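Local coordinates for SVS_variant_AS1 (Streptomyces sp. CWA1, PDB 6TJA), which is an engineered ancestral terpene cyclase of the spiroviolene synthase line, probably turning geranylgeranyl diphosphate into a polycyclic diterpene, at the interface of chains A and B. Residues are numbered along the deposited sequence; one frame, centred on the assembly and turned at random. Chains: chain A/B, SVS_variant_AS1.

Contact 1: the interface of chains A and B. Residues chain A 112, 116; chain B 180, 183, 218, 349-350, 352-353.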
loop_
_atom_site.group_PDB
_atom_site.type_symbol
_atom_site.label_atom_id
_atom_site.label_comp_id
_atom_site.label_asym_id
_atom_site.label_seq_id
_atom_site.Cartn_x
_atom_site.Cartn_y
_atom_site.Cartn_z
ATOM N N ARG A 112 3.454 8.801 -5.010
ATOM C CA ARG A 112 4.899 8.953 -5.306
ATOM C C ARG A 112 5.453 10.217 -4.631
ATOM O O ARG A 112 6.516 10.120 -4.004
ATOM C CB ARG A 112 5.169 8.937 -6.809
ATOM C CG ARG A 112 6.655 8.967 -7.153
ATOM C CD ARG A 112 7.357 7.706 -6.688
ATOM N NE ARG A 112 8.804 7.764 -6.737
ATOM C CZ ARG A 112 9.618 6.936 -6.086
ATOM N NH1 ARG A 112 9.121 5.966 -5.331
ATOM N NH2 ARG A 112 10.932 7.052 -6.229
ATOM N N ALA A 116 8.663 10.358 -2.238
ATOM C CA ALA A 116 9.812 10.983 -2.838
ATOM C C ALA A 116 9.743 12.484 -2.774
ATOM O O ALA A 116 8.986 13.075 -3.456
ATOM C CB ALA A 116 9.914 10.538 -4.268
ATOM N N ALA B 180 8.042 6.115 -12.379
ATOM C CA ALA B 180 7.306 5.994 -11.111
ATOM C C ALA B 180 6.341 4.808 -11.217
ATOM O O ALA B 180 6.254 3.983 -10.282
ATOM C CB ALA B 180 6.597 7.277 -10.833
ATOM N N LEU B 183 8.170 1.258 -11.751
ATOM C CA LEU B 183 8.735 0.861 -10.444
ATOM C C LEU B 183 7.717 -0.036 -9.729
ATOM O O LEU B 183 8.122 -1.012 -9.092
ATOM C CB LEU B 183 9.007 2.161 -9.685
ATOM C CG LEU B 183 9.855 2.105 -8.422
ATOM C CD1 LEU B 183 11.272 1.627 -8.723
ATOM C CD2 LEU B 183 9.881 3.498 -7.785
ATOM N N GLU B 218 14.585 0.302 -4.449
ATOM C CA GLU B 218 13.891 0.898 -5.621
ATOM C C GLU B 218 14.814 0.853 -6.835
ATOM O O GLU B 218 14.308 0.648 -7.977
ATOM C CB GLU B 218 13.484 2.337 -5.335
ATOM C CG GLU B 218 12.314 2.466 -4.377
ATOM C CD GLU B 218 11.693 3.849 -4.406
ATOM O OE1 GLU B 218 12.314 4.746 -5.001
ATOM O OE2 GLU B 218 10.596 4.042 -3.837
ATOM N N SER B 349 11.131 12.299 -9.743
ATOM C CA SER B 349 10.550 11.352 -8.741
ATOM C C SER B 349 11.623 10.382 -8.220
ATOM O O SER B 349 11.415 9.801 -7.151
ATOM C CB SER B 349 9.340 10.603 -9.265
ATOM O OG SER B 349 9.710 9.666 -10.276
ATOM N N ILE B 350 12.739 10.207 -8.931
ATOM C CA ILE B 350 13.821 9.265 -8.518
ATOM C C ILE B 350 15.119 10.022 -8.157
ATOM O O ILE B 350 16.067 9.340 -7.775
ATOM C CB ILE B 350 14.064 8.206 -9.607
ATOM C CG1 ILE B 350 14.764 8.817 -10.830
ATOM C CG2 ILE B 350 12.758 7.500 -9.955
ATOM C CD1 ILE B 350 15.253 7.823 -11.839
ATOM N N TRP B 352 16.020 11.745 -5.605
ATOM C CA TRP B 352 16.418 11.551 -4.190
ATOM C C TRP B 352 17.354 10.347 -4.074
ATOM O O TRP B 352 18.101 10.276 -3.108
ATOM C CB TRP B 352 15.192 11.445 -3.280
ATOM C CG TRP B 352 14.348 10.223 -3.450
ATOM C CD1 TRP B 352 13.311 10.042 -4.317
ATOM C CD2 TRP B 352 14.423 9.027 -2.671
ATOM N NE1 TRP B 352 12.754 8.800 -4.157
ATOM C CE2 TRP B 352 13.409 8.154 -3.148
ATOM C CE3 TRP B 352 15.247 8.602 -1.629
ATOM C CZ2 TRP B 352 13.204 6.881 -2.614
ATOM C CZ3 TRP B 352 15.041 7.345 -1.098
ATOM C CH2 TRP B 352 14.036 6.497 -1.587
ATOM N N TRP B 353 17.348 9.430 -5.035
ATOM C CA TRP B 353 18.295 8.284 -4.998
ATOM C C TRP B 353 19.749 8.789 -4.969
ATOM O O TRP B 353 20.590 8.020 -4.533
ATOM C CB TRP B 353 18.102 7.347 -6.183
ATOM C CG TRP B 353 16.797 6.619 -6.276
ATOM C CD1 TRP B 353 15.837 6.472 -5.318
ATOM C CD2 TRP B 353 16.324 5.910 -7.436
ATOM N NE1 TRP B 353 14.805 5.721 -5.804
ATOM C CE2 TRP B 353 15.055 5.392 -7.111
ATOM C CE3 TRP B 353 16.821 5.717 -8.725
ATOM C CZ2 TRP B 353 14.308 4.642 -8.016
ATOM C CZ3 TRP B 353 16.080 4.973 -9.629
ATOM C CH2 TRP B 353 14.845 4.432 -9.270
#
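A:Ala116 rests its methyl against the pyrrole edge of the B:Trp352 indole, CB lying 3.4 Å from CD1 of the ring. The same methyl covers one face of the A:Arg112 guanidinium, towards its rim, while B:Leu183 approaches the opposite face, its CD2 3.8 Å from A:Arg112 CZ. The flat cation is thus sandwiched between aliphatic groups from both chains. Nearer its root, A:Arg112 runs its CG past B:Ser349 CB at 3.8 Å and past the methyl of B:Ala180. CG stands anti to the backbone N (chi1 -175°) and the chain bends at chi2 (65°), which carries the guanidinium across to chain B. There it meets the B:Glu218 carboxylate from the opposite direction, end-on. A:Arg112 NH1 forms a salt bridge with B:Glu218 OE2 at 2.8 Å, and A:Arg112 NH2 reaches B:Glu218 OE1 at 3.0 Å; both oxygens are met on their syn sides. The two planes are turned 35° apart, so the pairing is twisted, although both bonds are nearly straight. A:Arg112 NH2 also donates to the backbone carbonyl O of B:Ser349 at 2.9 Å, from above the carbonyl plane, and NE adds a weak bond to that oxygen. Behind the carboxylate, the indole NE1 of B:Trp353 gives a hydrogen bond to B:Glu218 OE1 at 2.8 Å, on the anti side and in the plane of its own ring. OE1 therefore accepts two donors, which should fix the carboxylate's rotation and probably support its negative charge. In this assembly the site plugs an arginine of one subunit into a pocket of the other, probably bracing that subunit's C-terminal segment and helping to hold the dimer together.

Contact 2: the interface of chains A and B. Residues chain A 349-350, 352-353; chain B 112, 116, 118.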
loop_
_atom_site.group_PDB
_atom_site.type_symbol
_atom_site.label_atom_id
_atom_site.label_comp_id
_atom_site.label_asym_id
_atom_site.label_seq_id
_atom_site.Cartn_x
_atom_site.Cartn_y
_atom_site.Cartn_z
ATOM N N SER A 349 -14.934 -11.616 4.730
ATOM C CA SER A 349 -13.640 -10.890 4.670
ATOM C C SER A 349 -13.271 -10.379 6.060
ATOM O O SER A 349 -12.087 -10.071 6.246
ATOM C CB SER A 349 -13.607 -9.739 3.673
ATOM O OG SER A 349 -13.340 -10.218 2.363
ATOM N N ILE A 350 -14.215 -10.297 6.994
ATOM C CA ILE A 350 -13.887 -9.767 8.348
ATOM C C ILE A 350 -14.027 -10.843 9.426
ATOM O O ILE A 350 -13.735 -10.512 10.593
ATOM C CB ILE A 350 -14.705 -8.506 8.673
ATOM C CG1 ILE A 350 -16.210 -8.778 8.747
ATOM C CG2 ILE A 350 -14.381 -7.408 7.694
ATOM C CD1 ILE A 350 -17.031 -7.663 9.406
ATOM N N TRP A 352 -12.273 -13.293 10.261
ATOM C CA TRP A 352 -11.009 -13.577 10.987
ATOM C C TRP A 352 -10.845 -12.641 12.194
ATOM O O TRP A 352 -10.046 -12.976 13.092
ATOM C CB TRP A 352 -9.801 -13.522 10.045
ATOM C CG TRP A 352 -9.476 -12.163 9.514
ATOM C CD1 TRP A 352 -10.002 -11.550 8.411
ATOM C CD2 TRP A 352 -8.526 -11.247 10.075
ATOM N NE1 TRP A 352 -9.437 -10.322 8.246
ATOM C CE2 TRP A 352 -8.531 -10.110 9.256
ATOM C CE3 TRP A 352 -7.690 -11.281 11.187
ATOM C CZ2 TRP A 352 -7.732 -9.007 9.534
ATOM C CZ3 TRP A 352 -6.869 -10.205 11.437
ATOM C CH2 TRP A 352 -6.906 -9.083 10.631
ATOM N N TRP A 353 -11.587 -11.533 12.297
ATOM C CA TRP A 353 -11.508 -10.714 13.542
ATOM C C TRP A 353 -11.950 -11.506 14.781
ATOM O O TRP A 353 -11.594 -11.090 15.880
ATOM C CB TRP A 353 -12.321 -9.439 13.451
ATOM C CG TRP A 353 -11.890 -8.490 12.391
ATOM C CD1 TRP A 353 -10.698 -8.424 11.740
ATOM C CD2 TRP A 353 -12.715 -7.454 11.840
ATOM N NE1 TRP A 353 -10.730 -7.415 10.807
ATOM C CE2 TRP A 353 -11.946 -6.795 10.857
ATOM C CE3 TRP A 353 -14.018 -7.012 12.106
ATOM C CZ2 TRP A 353 -12.442 -5.707 10.134
ATOM C CZ3 TRP A 353 -14.519 -5.966 11.365
ATOM C CH2 TRP A 353 -13.733 -5.321 10.402
ATOM N N ARG B 112 -7.496 -7.894 -0.519
ATOM C CA ARG B 112 -8.185 -8.257 0.691
ATOM C C ARG B 112 -8.008 -9.723 1.032
ATOM O O ARG B 112 -7.847 -10.045 2.142
ATOM C CB ARG B 112 -9.649 -7.875 0.680
ATOM C CG ARG B 112 -10.351 -8.116 1.992
ATOM C CD ARG B 112 -9.897 -7.169 3.084
ATOM N NE ARG B 112 -10.479 -7.458 4.371
ATOM C CZ ARG B 112 -9.962 -7.109 5.538
ATOM N NH1 ARG B 112 -8.850 -6.448 5.599
ATOM N NH2 ARG B 112 -10.561 -7.443 6.635
ATOM N N ALA B 116 -6.707 -11.169 4.543
ATOM C CA ALA B 116 -7.786 -11.817 5.324
ATOM C C ALA B 116 -8.007 -13.256 4.847
ATOM O O ALA B 116 -8.645 -13.471 3.818
ATOM C CB ALA B 116 -9.034 -11.004 5.149
ATOM N N SER B 118 -10.047 -15.401 5.886
ATOM C CA SER B 118 -11.497 -15.724 5.934
ATOM C C SER B 118 -12.212 -15.215 4.675
ATOM O O SER B 118 -13.361 -15.592 4.461
ATOM C CB SER B 118 -12.127 -15.197 7.195
ATOM O OG SER B 118 -11.962 -13.800 7.279
#
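The pyrrole edge of A:Trp352 lies against the methyl of B:Ala116, with CD1 3.4 Å from CB. On the chain A side this indole is backed by A:Trp353, whose CD1 sits over the centre of the A:Trp352 ring, so the ring is backed on one face by its neighbour and met along its pyrrole edge by chain B. B:Ala116 CB also lies over one face of the B:Arg112 guanidinium, which is turned 46° from the A:Trp352 ring. The methylene stem of B:Arg112 passes A:Ser349, its CG 3.7 Å from the hydroxyl OG and 4.0 Å from CB. Farther out, A:Ile350 CG2 comes within 4.0 Å of B:Arg112 NH2. B:Arg112 NH2 donates to the backbone carbonyl O of A:Ser349 at 3.1 Å, arriving well above the carbonyl plane and tilted from its own guanidinium plane, a distinctly bent bond. At the other end of the patch, B:Ser118 turns OG between its backbone N and carbonyl carbon (chi1 59°), towards chain A. B:Ser118 OG accepts the backbone N-H of A:Trp352 at 3.0 Å, N to OG, and lies in the indole plane at the ring's edge, beside CD1. With a leucine in place of B:Arg112, the carbonyl of A:Ser349 would probably lose its donor from chain B, and the methylene packing along that serine would be disturbed. In the fold, B:Arg112 projects from the last turn of helix 100-115 and B:Ala116 and B:Ser118 belong to the loop that follows, whereas the chain A residues belong to the short 3-10 helix 348-354 near the C-terminus, docked on its all-helical terpene synthase body.

Contact 1 and contact 2 are twins related by the two-fold of the pair, with the chains exchanged and their C-alpha centres about 33 Å apart. In both, the end of helix 100-115 meets the 3-10 helix 348-354 of the other subunit. Each chain therefore lends its arginine to one contact and its C-terminal tryptophan segment to the other, so the pair is fastened reciprocally at two separated points. The copies differ in the rotamer of residue 349: chi1 is 70° at B:Ser349 and -83° at A:Ser349, which turns OG to a different side. Such doubled anchoring suits a stable dimer, though the structure alone does not prove one in solution.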